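Local coordinates for levansucrase (Bacillus megaterium, PDB 3OM4), which is a bacterial enzyme of the levansucrase/invertase family, whose members share a five-bladed beta-propeller fold, at residues 297-300 with 306-309; 44-49 with 446-451; 263-268 with 273-278. The protein carries 1 engineered substitution. One frame throughout, in Å; residues are numbered along the deposited sequence.

Contact 1: residues 297-300 with 306-309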
# COMPACT_ATOMS: atom_id res chain seq x y z
N ILE A 297 1.75 5.69 11.90
CA ILE A 297 1.98 7.08 11.53
C ILE A 297 3.18 7.66 12.30
O ILE A 297 3.34 7.42 13.50
CB ILE A 297 0.70 7.95 11.68
CG1 ILE A 297 0.94 9.39 11.19
CG2 ILE A 297 0.14 7.89 13.12
CD1 ILE A 297 -0.32 10.20 10.98
N ILE A 298 4.03 8.37 11.57
CA ILE A 298 5.12 9.13 12.18
C ILE A 298 5.07 10.57 11.67
O ILE A 298 4.60 10.82 10.56
CB ILE A 298 6.52 8.50 11.88
CG1 ILE A 298 6.77 8.37 10.37
CG2 ILE A 298 6.66 7.15 12.61
CD1 ILE A 298 8.18 7.92 10.00
N GLU A 299 5.52 11.51 12.50
CA GLU A 299 5.69 12.89 12.06
C GLU A 299 7.14 13.11 11.65
O GLU A 299 8.07 12.58 12.26
CB GLU A 299 5.27 13.90 13.14
CG GLU A 299 5.19 15.34 12.59
CD GLU A 299 4.90 16.40 13.64
OE1 GLU A 299 4.53 16.05 14.79
OE2 GLU A 299 5.03 17.60 13.31
N LEU A 300 7.32 13.90 10.59
CA LEU A 300 8.64 14.24 10.08
C LEU A 300 8.98 15.69 10.36
O LEU A 300 8.10 16.54 10.49
CB LEU A 300 8.71 13.98 8.57
CG LEU A 300 8.30 12.60 8.03
CD1 LEU A 300 8.41 12.57 6.51
CD2 LEU A 300 9.15 11.50 8.65
N LEU A 306 12.96 11.86 11.18
CA LEU A 306 11.92 11.50 12.14
C LEU A 306 11.79 12.54 13.24
O LEU A 306 12.78 12.90 13.88
CB LEU A 306 12.22 10.12 12.74
CG LEU A 306 11.37 9.65 13.93
CD1 LEU A 306 9.94 9.35 13.50
CD2 LEU A 306 12.00 8.43 14.58
N LYS A 307 10.57 13.03 13.46
CA LYS A 307 10.29 13.94 14.57
C LYS A 307 9.64 13.22 15.75
O LYS A 307 10.06 13.39 16.90
CB LYS A 307 9.41 15.11 14.11
CG LYS A 307 9.27 16.22 15.15
CD LYS A 307 8.09 17.15 14.88
CE LYS A 307 8.35 18.05 13.67
NZ LYS A 307 7.39 19.18 13.61
N LYS A 308 8.61 12.42 15.47
CA LYS A 308 7.87 11.72 16.51
C LYS A 308 7.28 10.41 16.00
O LYS A 308 6.68 10.37 14.92
CB LYS A 308 6.75 12.61 17.06
CG LYS A 308 6.09 12.07 18.33
CD LYS A 308 4.87 12.88 18.73
CE LYS A 308 4.31 12.37 20.06
NZ LYS A 308 2.97 12.96 20.37
N VAL A 309 7.46 9.35 16.79
CA VAL A 309 6.79 8.09 16.53
C VAL A 309 5.46 8.11 17.26
O VAL A 309 5.40 8.25 18.49
CB VAL A 309 7.64 6.87 16.98
CG1 VAL A 309 6.97 5.57 16.54
CG2 VAL A 309 9.04 6.95 16.40

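Contact 2: residues 44-49 with 446-451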
# COMPACT_ATOMS: atom_id res chain seq x y z
N THR A 44 -8.35 -5.19 -25.16
CA THR A 44 -7.78 -3.84 -25.24
C THR A 44 -6.56 -3.63 -24.34
O THR A 44 -5.92 -2.58 -24.39
CB THR A 44 -8.83 -2.75 -24.93
OG1 THR A 44 -9.35 -2.93 -23.60
CG2 THR A 44 -9.98 -2.80 -25.93
N ILE A 45 -6.24 -4.63 -23.52
CA ILE A 45 -5.13 -4.54 -22.56
C ILE A 45 -3.76 -4.54 -23.26
O ILE A 45 -3.45 -5.43 -24.05
CB ILE A 45 -5.20 -5.67 -21.49
CG1 ILE A 45 -6.53 -5.60 -20.71
CG2 ILE A 45 -3.99 -5.64 -20.55
CD1 ILE A 45 -6.85 -4.25 -20.07
N LYS A 46 -2.97 -3.51 -22.96
CA LYS A 46 -1.63 -3.35 -23.53
C LYS A 46 -0.56 -3.37 -22.44
O LYS A 46 -0.80 -2.90 -21.33
CB LYS A 46 -1.53 -2.00 -24.25
CG LYS A 46 -2.29 -1.89 -25.56
CD LYS A 46 -2.09 -0.49 -26.12
CE LYS A 46 -2.74 -0.31 -27.48
NZ LYS A 46 -2.43 1.04 -28.04
N ASN A 47 0.62 -3.89 -22.79
CA ASN A 47 1.82 -3.67 -21.99
C ASN A 47 2.18 -2.19 -22.04
O ASN A 47 1.83 -1.50 -23.00
CB ASN A 47 3.02 -4.45 -22.55
CG ASN A 47 2.84 -5.96 -22.49
OD1 ASN A 47 2.13 -6.50 -21.64
ND2 ASN A 47 3.51 -6.66 -23.40
N ILE A 48 2.88 -1.71 -21.02
CA ILE A 48 3.48 -0.38 -21.07
C ILE A 48 4.64 -0.45 -22.05
O ILE A 48 5.67 -1.05 -21.75
CB ILE A 48 3.97 0.08 -19.68
CG1 ILE A 48 2.84 -0.03 -18.65
CG2 ILE A 48 4.51 1.51 -19.75
CD1 ILE A 48 3.31 0.02 -17.21
N ALA A 49 4.47 0.17 -23.22
CA ALA A 49 5.44 0.08 -24.31
C ALA A 49 6.84 0.56 -23.93
O ALA A 49 7.84 -0.02 -24.35
CB ALA A 49 4.93 0.84 -25.54
N LEU A 446 -11.65 3.70 -17.15
CA LEU A 446 -10.78 4.69 -17.78
C LEU A 446 -9.63 4.00 -18.52
O LEU A 446 -9.62 2.78 -18.65
CB LEU A 446 -10.25 5.67 -16.72
CG LEU A 446 -11.29 6.28 -15.76
CD1 LEU A 446 -10.62 6.98 -14.59
CD2 LEU A 446 -12.25 7.22 -16.49
N GLU A 447 -8.68 4.79 -19.01
CA GLU A 447 -7.51 4.25 -19.70
C GLU A 447 -6.60 3.53 -18.71
O GLU A 447 -6.66 3.80 -17.51
CB GLU A 447 -6.72 5.36 -20.40
CG GLU A 447 -7.52 6.18 -21.40
CD GLU A 447 -7.97 5.39 -22.61
OE1 GLU A 447 -7.14 4.66 -23.20
OE2 GLU A 447 -9.16 5.50 -22.98
N GLN A 448 -5.76 2.63 -19.21
CA GLN A 448 -4.75 1.99 -18.37
C GLN A 448 -3.84 3.04 -17.76
O GLN A 448 -3.22 3.84 -18.47
CB GLN A 448 -3.92 0.99 -19.18
CG GLN A 448 -4.67 -0.25 -19.61
CD GLN A 448 -3.79 -1.20 -20.40
OE1 GLN A 448 -3.87 -1.25 -21.62
NE2 GLN A 448 -2.94 -1.94 -19.69
N GLY A 449 -3.78 3.06 -16.43
CA GLY A 449 -2.88 3.95 -15.71
C GLY A 449 -3.30 5.41 -15.65
O GLY A 449 -2.50 6.27 -15.29
N GLN A 450 -4.55 5.69 -16.00
CA GLN A 450 -5.08 7.05 -15.90
C GLN A 450 -5.14 7.46 -14.43
O GLN A 450 -5.53 6.66 -13.57
CB GLN A 450 -6.47 7.16 -16.55
CG GLN A 450 -6.95 8.60 -16.73
CD GLN A 450 -8.17 8.71 -17.62
OE1 GLN A 450 -8.42 7.86 -18.47
NE2 GLN A 450 -8.95 9.78 -17.43
N LEU A 451 -4.74 8.70 -14.15
CA LEU A 451 -4.65 9.18 -12.78
C LEU A 451 -5.73 10.19 -12.44
O LEU A 451 -6.18 10.27 -11.29
CB LEU A 451 -3.28 9.82 -12.51
CG LEU A 451 -2.02 9.00 -12.78
CD1 LEU A 451 -0.82 9.92 -12.68
CD2 LEU A 451 -1.89 7.83 -11.80

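Contact 3: residues 263-268 with 273-278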
# COMPACT_ATOMS: atom_id res chain seq x y z
N ALA A 263 -11.64 -6.27 22.08
CA ALA A 263 -11.47 -5.12 21.18
C ALA A 263 -11.29 -5.53 19.71
O ALA A 263 -11.68 -4.78 18.80
CB ALA A 263 -10.30 -4.26 21.62
N TYR A 264 -10.70 -6.69 19.49
CA TYR A 264 -10.43 -7.19 18.14
C TYR A 264 -11.62 -7.92 17.53
O TYR A 264 -11.67 -8.13 16.31
CB TYR A 264 -9.22 -8.11 18.13
CG TYR A 264 -7.99 -7.50 18.76
CD1 TYR A 264 -7.66 -6.16 18.52
CD2 TYR A 264 -7.17 -8.25 19.60
CE1 TYR A 264 -6.53 -5.59 19.10
CE2 TYR A 264 -6.04 -7.69 20.19
CZ TYR A 264 -5.73 -6.36 19.93
OH TYR A 264 -4.61 -5.81 20.50
N TYR A 265 -12.57 -8.31 18.37
CA TYR A 265 -13.73 -9.05 17.93
C TYR A 265 -14.90 -8.15 17.54
O TYR A 265 -15.51 -8.33 16.49
CB TYR A 265 -14.16 -10.04 19.02
CG TYR A 265 -13.22 -11.22 19.16
CD1 TYR A 265 -13.58 -12.46 18.65
CD2 TYR A 265 -11.99 -11.09 19.79
CE1 TYR A 265 -12.73 -13.55 18.76
CE2 TYR A 265 -11.12 -12.18 19.91
CZ TYR A 265 -11.50 -13.41 19.39
OH TYR A 265 -10.68 -14.50 19.50
N GLY A 266 -15.20 -7.18 18.40
CA GLY A 266 -16.43 -6.41 18.27
C GLY A 266 -17.63 -7.32 18.50
O GLY A 266 -17.49 -8.44 19.00
N GLY A 267 -18.81 -6.84 18.13
CA GLY A 267 -20.04 -7.61 18.30
C GLY A 267 -20.39 -7.87 19.75
O GLY A 267 -19.91 -7.17 20.65
N ASN A 268 -21.22 -8.88 19.99
CA ASN A 268 -21.66 -9.21 21.34
C ASN A 268 -20.81 -10.30 22.00
O ASN A 268 -19.92 -10.88 21.36
CB ASN A 268 -23.16 -9.57 21.38
CG ASN A 268 -23.56 -10.60 20.33
OD1 ASN A 268 -22.89 -11.62 20.14
ND2 ASN A 268 -24.68 -10.35 19.65
N GLN A 273 -17.32 -15.18 22.33
CA GLN A 273 -17.09 -16.52 22.88
C GLN A 273 -17.02 -17.63 21.82
O GLN A 273 -16.13 -18.48 21.88
CB GLN A 273 -18.13 -16.87 23.96
CG GLN A 273 -18.14 -15.93 25.18
CD GLN A 273 -16.84 -15.96 25.99
OE1 GLN A 273 -16.01 -16.86 25.84
NE2 GLN A 273 -16.67 -14.97 26.85
N SER A 274 -17.93 -17.60 20.85
CA SER A 274 -17.96 -18.62 19.79
C SER A 274 -16.78 -18.50 18.82
O SER A 274 -16.20 -19.50 18.41
CB SER A 274 -19.28 -18.57 19.02
OG SER A 274 -19.47 -17.31 18.40
N GLU A 275 -16.45 -17.26 18.46
CA GLU A 275 -15.33 -16.97 17.55
C GLU A 275 -14.00 -17.32 18.20
O GLU A 275 -13.12 -17.91 17.56
CB GLU A 275 -15.37 -15.48 17.16
CG GLU A 275 -14.38 -15.08 16.07
CD GLU A 275 -14.95 -15.15 14.67
OE1 GLU A 275 -16.00 -15.79 14.46
OE2 GLU A 275 -14.33 -14.56 13.76
N LYS A 276 -13.85 -16.96 19.48
CA LYS A 276 -12.63 -17.25 20.24
C LYS A 276 -12.41 -18.75 20.40
O LYS A 276 -11.30 -19.24 20.22
CB LYS A 276 -12.67 -16.54 21.60
CG LYS A 276 -11.50 -16.85 22.52
CD LYS A 276 -11.69 -16.27 23.92
CE LYS A 276 -13.05 -16.66 24.51
NZ LYS A 276 -13.03 -16.71 26.00
N LYS A 277 -13.47 -19.48 20.75
CA LYS A 277 -13.37 -20.93 20.94
C LYS A 277 -12.88 -21.62 19.66
O LYS A 277 -12.00 -22.48 19.71
CB LYS A 277 -14.70 -21.52 21.41
CG LYS A 277 -14.68 -23.03 21.64
CD LYS A 277 -15.82 -23.47 22.55
CE LYS A 277 -17.18 -23.07 21.99
NZ LYS A 277 -18.21 -23.04 23.06
N LYS A 278 -13.46 -21.23 18.53
CA LYS A 278 -13.10 -21.76 17.21
C LYS A 278 -11.64 -21.45 16.86
O LYS A 278 -10.93 -22.30 16.32
CB LYS A 278 -14.04 -21.19 16.14
CG LYS A 278 -13.98 -21.89 14.78
CD LYS A 278 -15.01 -21.28 13.83
CE LYS A 278 -15.11 -22.06 12.52
NZ LYS A 278 -13.93 -21.88 11.64

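Contact 1: residues 297-300 with 306-309
The carboxylate of E299 has the side chain of K307 over one face. K307 CD sits above the middle of the group, 3.5 Å from E299 CD. K307 NZ is on the same side and forms a salt bridge with E299 OE2 at 2.9 Å. It meets this oxygen from above the carboxylate plane, 54° out of it. The lysine chain bends at chi3 (-71°), and this folds its end back over the acid. E299 OE2 has a second partner, H238 ND1 on the neighbouring strand, so the oxygen is gripped twice. The peptide carbonyl of E299 is also met from one face: K307 N lies 2.8 Å and K308 N 3.3 Å from E299 O. This is a classic beta bulge, with K307 and K308 both opposite E299. It lies in the antiparallel hairpin of strands 293-300 and 306-315. The return bond is from E299 N to K308 O at 2.9 Å. I298 and V309 form the next, non-hydrogen-bonded pair, and their side chains share the other face of the sheet from E299 and K308. I298 CG2 is 4.2 Å from V309 CG1. L306 crosses I298 at about a right angle, with L306 CD1 3.9 Å from I298 CB. Beyond them, I199 and F200 of strand 187-200 touch I298.

Contact 2: residues 44-49 with 446-451
This is a polar contact between one side-chain amide and one stretch of backbone. Q448, in the weakly bonded last part of strand 437-448, reaches the loop that leads into strand 52-54. Nearly 400 residues separate the two segments, so the contact brings an early part of the chain against a late one. The amide of Q448 makes a pair of hydrogen bonds to the backbone of K46. K46 N donates to Q448 OE1 at 2.8 Å, with an N-H...O angle of 161°. Q448 NE2 donates to K46 O at 2.9 Å and lands on a lone pair in the carbonyl plane. The two bonds run in opposite senses, so the amide engages K46 much as a strand residue would. They also fix how the amide is turned. The Q448 chain is fully extended at chi2 (-180°), which carries the group across the gap to the loop backbone. Q448 NE2 and K46 O each have a second partner on strand 424-434, F425 O and T424 OG1. The I45 CG2 methyl lies 3.9 Å from Q448 NE2, beside the amide. The lysine side chain of K46 leads away to a salt bridge with D115. Q448 is itself the second residue of a type II turn from E447 to Q450, with G449 third at positive phi. The turn is closed by Q450 N to E447 O at 3.2 Å, and Q450 OE1 takes E447 N at 3.1 Å. Around the contact, I45 rests on P427, and I48 packs on T424 and F425 of strand 424-434 and on V65 of strand 60-72. L451 touches strands 60-72 and 84-92.

Contact 3: residues 263-268 with 273-278
The ring edge of Y265 meets E275 and its hydroxyl meets K276, both on helix 269-281. Y265 CG is anti to the carbonyl carbon (chi1 -73°), which sends the ring toward the helix. Y265 CE1 comes 3.5 Å from E275 CG. E275 CB is also at this edge, in the plane of the ring, 3.6 Å from Y265 CE1. Further along, Y265 OH lies 3.5 Å from both CA and CB of K276. E275 starts with CG anti to its own N and then turns sharply at chi2 (92°). Only its methylene groups touch the tyrosine. The carboxylate plane stands 80° from the ring. K276 is extended as far as CD and bends at chi3. Its NZ then meets Q273 OE1 at 3.0 Å, about one helical turn back. The chain between ring and helix is short: G266 and G267 have positive phi, and N268 is the N-cap, its OD1 taking F271 N. F272, near the start of the same helix, makes an edge-to-face contact with Y265. The contact itself is van der Waals, between the ring edge and hydroxyl oxygen of Y265 and aliphatic carbons of E275 and K276. Y265 OH bonds L259 O, E275 OE2 pairs with R20, and K276 NZ with D8 and Q273; none of these bonds joins the two segments. The acid and the lysine keep their charges off the ring, and R20 and D8 probably offset them.

Overall arrangement
The three contacts are separate sites that do not touch. Contacts 3 and 1 follow each other along the chain, and both fall between the two widely spaced segments of contact 2. Contact 2 is on the opposite side of the chain's centre from each of the others. Its centre is 36 Å from that of contact 1 and 44 Å from that of contact 3. The nearest atoms are about 21 Å apart between contacts 1 and 2, and about 34 Å between contacts 2 and 3. Contacts 1 and 3 have centres 34 Å apart, and their nearest atoms are about 16 Å apart. Contact 3 lies furthest out, 28 Å from the chain's centre.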